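Local coordinates for 14 KDA fatty acid binding protein (Schistosoma mansoni, PDB 1VYF), which binds long-chain fatty acids such as oleic and arachidonic acid inside a beta-barrel and may take part in their transport, at the oleic acid site. Residues are numbered along the deposited sequence; one frame, centred on the assembly and turned at random.

The oleic acid site. Residues 18, 25, 27, 31, 35, 40, 59, 77-78, 80, 109, 118, 120, 129, 131. With OLA (oleic acid), chain B.
Oleic acid lies in the interior of the beta-barrel of this fatty acid-binding protein, a calycin. The protein hides nearly all of the ligand, 479 of 513 Å². The ligand is partly occupied and was modelled in two conformers. Its carboxylate meets the family's Arg-Arg-Tyr set, Arg109, Arg129 and Tyr131, contributed by strands 104-112 and 125-133.

Carboxylate oxygen O2 accepts two direct hydrogen bonds. Arg129 gives NE at 2.7 Å from O2, a salt bridge nearly straight at 175° and in the guanidinium plane. The Arg129 chain bends at chi3 (68°) to turn NE toward the acid. Tyr131 reaches O2 tip first, with its phenol OH 2.5 Å away and O2 in the ring plane.

The other oxygen, O1, is held more loosely by Arg109. The Arg109 chain is extended from CG to NE, and NH2 lies 3.2 Å from O1. This hydrogen-bonded salt bridge is less straight, 146° at the hydrogen, and O1 is tilted from the guanidinium plane. Water 1 adds a link, 2.7 Å from O1. It also bonds to Arg109 NE, at the guanidinium edge, and to Thr118 OG1. The two arginines would favour an ionised carboxylate.

Phe18 comes from helix 18-24, and one face of its ring takes Arg129 NH2, 3.4 Å above the plane and near the rim. CE1 and CZ of the same ring touch C6.

The hydrocarbon chain curls into a U, bringing the methyl end C18 back beside the Arg129 guanidinium. Val120 CG2 packs on C2 near the head. Leu25 CD1 meets C6 and C7. Toward the bend, Thr31 CG2, Gly35 CA and Phe59 CD1 touch C12 to C14. Ser77 lies against the same stretch, with OG 3.6 Å from C14. Pro40 CG packs on C16.

Near the double bond, Asp78 OD1 lies 3.7 Å from C9. Arg80 NH1 donates to the syn lone pair of Asp78 OD1 at 3.1 Å, a salt bridge that may offset the acidic charge beside the lipid.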
ATOM      1  N   PHE A  18      -9.198  -8.386   5.017  1.00 25.93           N
ATOM      2  CA  PHE A  18      -8.132  -7.543   5.562  1.00 27.45           C
ATOM      3  C   PHE A  18      -7.903  -7.772   7.057  1.00 28.85           C
ATOM      4  O   PHE A  18      -6.759  -7.685   7.511  1.00 28.14           O
ATOM      5  CB  PHE A  18      -8.428  -6.069   5.284  1.00 27.22           C
ATOM      6  CG  PHE A  18      -7.250  -5.112   5.513  1.00 27.51           C
ATOM      7  CD1 PHE A  18      -5.984  -5.365   5.000  1.00 31.38           C
ATOM      8  CD2 PHE A  18      -7.438  -3.958   6.222  1.00 30.00           C
ATOM      9  CE1 PHE A  18      -4.924  -4.464   5.201  1.00 29.53           C
ATOM     10  CE2 PHE A  18      -6.380  -3.054   6.428  1.00 32.32           C
ATOM     11  CZ  PHE A  18      -5.120  -3.329   5.895  1.00 31.07           C
ATOM     12  N   LEU A  25      -0.354  -9.772  11.533  1.00 34.98           N
ATOM     13  CA  LEU A  25       0.731  -8.809  11.730  1.00 35.36           C
ATOM     14  C   LEU A  25       0.911  -8.332  13.164  1.00 36.11           C
ATOM     15  O   LEU A  25       1.879  -7.602  13.461  1.00 36.83           O
ATOM     16  CB  LEU A  25       0.516  -7.577  10.831  1.00 34.75           C
ATOM     17  CG  LEU A  25       0.683  -7.835   9.339  1.00 33.51           C
ATOM     18  CD1 LEU A  25       0.254  -6.604   8.519  1.00 31.65           C
ATOM     19  CD2 LEU A  25       2.102  -8.256   9.007  1.00 32.62           C
ATOM     20  N   VAL A  27      -1.288  -6.336  14.784  1.00 35.04           N
ATOM     21  CA  VAL A  27      -1.817  -4.998  14.957  1.00 35.07           C
ATOM     22  C   VAL A  27      -2.811  -4.955  16.101  1.00 35.03           C
ATOM     23  O   VAL A  27      -3.630  -5.859  16.261  1.00 35.54           O
ATOM     24  CB  VAL A  27      -2.494  -4.454  13.655  1.00 35.13           C
ATOM     25  CG1 VAL A  27      -3.048  -3.048  13.862  1.00 33.76           C
ATOM     26  CG2 VAL A  27      -1.495  -4.443  12.512  1.00 36.54           C
ATOM     27  N   THR A  31      -6.397  -0.306  16.608  1.00 33.72           N
ATOM     28  CA  THR A  31      -5.943   0.100  15.283  1.00 33.25           C
ATOM     29  C   THR A  31      -6.562  -0.790  14.188  1.00 33.02           C
ATOM     30  O   THR A  31      -6.820  -0.318  13.069  1.00 32.76           O
ATOM     31  CB  THR A  31      -4.414   0.083  15.172  1.00 33.55           C
ATOM     32  OG1 THR A  31      -3.866   1.032  16.095  1.00 35.45           O
ATOM     33  CG2 THR A  31      -3.988   0.601  13.795  1.00 33.09           C
ATOM     34  N   GLY A  35      -8.584   0.318  10.958  1.00 33.57           N
ATOM     35  CA  GLY A  35      -8.197  -0.248   9.666  1.00 33.88           C
ATOM     36  C   GLY A  35      -9.323  -0.952   8.918  1.00 34.63           C
ATOM     37  O   GLY A  35      -9.328  -0.963   7.666  1.00 35.01           O
ATOM     38  N   PRO A  40      -9.193   5.223   2.907  1.00 30.13           N
ATOM     39  CA  PRO A  40      -8.191   6.205   2.540  1.00 28.86           C
ATOM     40  C   PRO A  40      -8.257   6.625   1.093  1.00 27.53           C
ATOM     41  O   PRO A  40      -8.760   5.899   0.254  1.00 25.91           O
ATOM     42  CB  PRO A  40      -6.876   5.458   2.805  1.00 28.75           C
ATOM     43  CG  PRO A  40      -7.255   4.365   3.639  1.00 30.34           C
ATOM     44  CD  PRO A  40      -8.590   3.904   3.138  1.00 31.04           C
ATOM     45  N   PHE A  59      -7.512   8.822  10.120  1.00 40.16           N
ATOM     46  CA  PHE A  59      -6.618   8.220  11.096  1.00 40.16           C
ATOM     47  C   PHE A  59      -5.261   8.888  11.066  1.00 40.34           C
ATOM     48  O   PHE A  59      -4.800   9.403  12.071  1.00 39.40           O
ATOM     49  CB  PHE A  59      -6.457   6.727  10.814  1.00 40.38           C
ATOM     50  CG  PHE A  59      -5.476   6.035  11.722  1.00 40.91           C
ATOM     51  CD1 PHE A  59      -4.450   5.275  11.197  1.00 40.87           C
ATOM     52  CD2 PHE A  59      -5.579   6.153  13.102  1.00 43.52           C
ATOM     53  CE1 PHE A  59      -3.535   4.632  12.020  1.00 41.55           C
ATOM     54  CE2 PHE A  59      -4.670   5.503  13.933  1.00 42.17           C
ATOM     55  CZ  PHE A  59      -3.644   4.744  13.383  1.00 42.14           C
ATOM     56  N   SER A  77       1.565   2.744   8.935  1.00 39.00           N
ATOM     57  CA  SER A  77       0.478   3.496   9.567  1.00 40.12           C
ATOM     58  C   SER A  77       0.195   3.036  11.001  1.00 40.14           C
ATOM     59  O   SER A  77      -0.176   3.819  11.863  1.00 42.21           O
ATOM     60  CB  SER A  77      -0.808   3.465   8.713  1.00 39.84           C
ATOM     61  OG  SER A  77      -1.100   2.192   8.159  1.00 42.47           O
ATOM     62  N   ASP A  78       0.397   1.759  11.265  1.00 40.13           N
ATOM     63  CA  ASP A  78       0.129   1.217  12.581  1.00 39.25           C
ATOM     64  C   ASP A  78       1.317   1.325  13.552  1.00 40.09           C
ATOM     65  O   ASP A  78       1.197   0.948  14.715  1.00 39.57           O
ATOM     66  CB  ASP A  78      -0.338  -0.233  12.465  1.00 39.17           C
ATOM     67  CG  ASP A  78       0.679  -1.124  11.832  1.00 37.24           C
ATOM     68  OD1 ASP A  78       1.007  -0.938  10.641  1.00 36.54           O
ATOM     69  OD2 ASP A  78       1.217  -2.057  12.459  1.00 36.22           O
ATOM     70  N   ARG A  80       4.840   0.259  12.932  1.00 41.68           N
ATOM     71  CA  ARG A  80       5.956  -0.663  12.846  1.00 41.15           C
ATOM     72  C   ARG A  80       7.067  -0.066  11.964  1.00 41.57           C
ATOM     73  O   ARG A  80       6.795   0.452  10.875  1.00 40.74           O
ATOM     74  CB  ARG A  80       5.503  -2.003  12.271  1.00 41.29           C
ATOM     75  CG  ARG A  80       4.546  -2.802  13.154  1.00 41.20           C
ATOM     76  CD  ARG A  80       3.366  -3.413  12.366  1.00 42.58           C
ATOM     77  NE  ARG A  80       3.933  -4.066  11.234  1.00 40.75           N
ATOM     78  CZ  ARG A  80       3.552  -4.017   9.975  1.00 34.00           C
ATOM     79  NH1 ARG A  80       2.464  -3.374   9.513  1.00 31.37           N
ATOM     80  NH2 ARG A  80       4.333  -4.674   9.133  1.00 33.45           N
ATOM     81  N   ARG A 109       0.356  -3.851  -6.235  1.00 25.42           N
ATOM     82  CA  ARG A 109      -0.579  -2.850  -6.722  1.00 24.85           C
ATOM     83  C   ARG A 109      -0.583  -2.914  -8.226  1.00 26.15           C
ATOM     84  O   ARG A 109       0.466  -2.775  -8.880  1.00 27.41           O
ATOM     85  CB  ARG A 109      -0.161  -1.466  -6.278  1.00 24.82           C
ATOM     86  CG  ARG A 109      -0.082  -1.305  -4.762  1.00 22.42           C
ATOM     87  CD  ARG A 109       0.147   0.091  -4.305  1.00 23.80           C
ATOM     88  NE  ARG A 109      -0.117   0.271  -2.893  1.00 24.29           N
ATOM     89  CZ  ARG A 109       0.741   0.087  -1.905  1.00 27.89           C
ATOM     90  NH1 ARG A 109       1.982  -0.289  -2.140  1.00 28.21           N
ATOM     91  NH2 ARG A 109       0.343   0.300  -0.662  1.00 29.68           N
ATOM     92  N   THR A 118      -5.099  -3.837  -4.945  1.00 27.37           N
ATOM     93  CA  THR A 118      -3.942  -3.972  -4.024  1.00 27.53           C
ATOM     94  C   THR A 118      -4.037  -5.328  -3.319  1.00 27.45           C
ATOM     95  O   THR A 118      -4.981  -5.546  -2.554  1.00 26.63           O
ATOM     96  CB  THR A 118      -3.988  -2.822  -3.016  1.00 27.12           C
ATOM     97  OG1 THR A 118      -3.821  -1.577  -3.718  1.00 27.00           O
ATOM     98  CG2 THR A 118      -2.835  -2.868  -1.997  1.00 28.65           C
ATOM     99  N   VAL A 120      -2.532  -7.933  -0.621  1.00 27.04           N
ATOM    100  CA  VAL A 120      -1.634  -7.887   0.549  1.00 27.01           C
ATOM    101  C   VAL A 120      -1.473  -9.301   1.090  1.00 26.83           C
ATOM    102  O   VAL A 120      -2.448  -9.935   1.475  1.00 26.59           O
ATOM    103  CB  VAL A 120      -2.206  -6.987   1.631  1.00 26.51           C
ATOM    104  CG1 VAL A 120      -1.250  -6.888   2.859  1.00 28.52           C
ATOM    105  CG2 VAL A 120      -2.518  -5.604   1.057  1.00 27.22           C
ATOM    106  N   ARG A 129      -7.731  -5.401  -1.742  1.00 26.73           N
ATOM    107  CA  ARG A 129      -8.363  -4.106  -1.587  1.00 26.59           C
ATOM    108  C   ARG A 129      -8.388  -3.364  -2.912  1.00 26.88           C
ATOM    109  O   ARG A 129      -7.354  -3.120  -3.526  1.00 24.79           O
ATOM    110  CB  ARG A 129      -7.618  -3.288  -0.548  1.00 26.14           C
ATOM    111  CG  ARG A 129      -7.771  -3.859   0.844  1.00 28.51           C
ATOM    112  CD  ARG A 129      -6.632  -3.515   1.763  1.00 28.01           C
ATOM    113  NE  ARG A 129      -6.554  -2.103   2.123  1.00 29.32           N
ATOM    114  CZ  ARG A 129      -7.400  -1.487   2.941  1.00 29.54           C
ATOM    115  NH1 ARG A 129      -7.201  -0.222   3.223  1.00 30.79           N
ATOM    116  NH2 ARG A 129      -8.418  -2.137   3.517  1.00 29.00           N
ATOM    117  N   TYR A 131      -9.278  -0.058  -5.196  1.00 26.64           N
ATOM    118  CA  TYR A 131      -9.375   1.396  -5.187  1.00 25.37           C
ATOM    119  C   TYR A 131      -9.918   1.846  -6.543  1.00 26.86           C
ATOM    120  O   TYR A 131      -9.592   1.260  -7.557  1.00 25.19           O
ATOM    121  CB  TYR A 131      -7.982   2.022  -5.016  1.00 25.73           C
ATOM    122  CG  TYR A 131      -7.363   1.846  -3.661  1.00 23.20           C
ATOM    123  CD1 TYR A 131      -6.865   0.587  -3.255  1.00 24.97           C
ATOM    124  CD2 TYR A 131      -7.280   2.923  -2.758  1.00 24.66           C
ATOM    125  CE1 TYR A 131      -6.252   0.424  -2.013  1.00 26.92           C
ATOM    126  CE2 TYR A 131      -6.692   2.756  -1.485  1.00 23.80           C
ATOM    127  CZ  TYR A 131      -6.198   1.519  -1.120  1.00 24.90           C
ATOM    128  OH  TYR A 131      -5.625   1.421   0.116  1.00 25.63           O
TER
HETATM  129  C1  OLA B1134      -3.311  -0.756   1.117  0.50 41.39           C
HETATM  130  O1  OLA B1134      -2.666   0.054   0.470  0.50 39.33           O
HETATM  131  O2  OLA B1134      -4.623  -0.713   0.937  0.50 36.45           O
HETATM  132  C2  OLA B1134      -2.749  -1.837   2.041  0.50 42.79           C
HETATM  133  C3  OLA B1134      -1.442  -1.569   2.805  0.50 45.58           C
HETATM  134  C4  OLA B1134      -1.541  -1.918   4.316  0.50 46.40           C
HETATM  135  C5  OLA B1134      -0.573  -2.984   4.847  0.50 45.02           C
HETATM  136  C6  OLA B1134      -1.053  -3.647   6.146  0.50 44.81           C
HETATM  137  C7  OLA B1134      -0.682  -2.913   7.428  0.50 44.29           C
HETATM  138  C8  OLA B1134      -1.721  -1.879   7.852  0.50 45.94           C
HETATM  139  C9  OLA B1134      -2.244  -2.128   9.248  0.50 45.67           C
HETATM  140  C10 OLA B1134      -3.243  -1.415   9.791  0.50 47.24           C
HETATM  141  C11 OLA B1134      -3.970  -0.295   9.073  0.50 47.79           C
HETATM  142  C12 OLA B1134      -4.182   0.924   9.974  0.50 48.58           C
HETATM  143  C13 OLA B1134      -5.185   1.934   9.396  0.50 47.92           C
HETATM  144  C14 OLA B1134      -4.675   2.726   8.187  0.50 50.11           C
HETATM  145  C15 OLA B1134      -5.078   2.110   6.842  0.50 49.95           C
HETATM  146  C16 OLA B1134      -4.198   2.624   5.697  0.50 50.39           C
HETATM  147  C17 OLA B1134      -3.496   1.499   4.929  0.50 49.11           C
HETATM  148  C18 OLA B1134      -4.364   1.041   3.782  0.50 47.90           C
HETATM  149  O   HOH W   1      -2.891   0.761  -2.167  1.00 34.35           O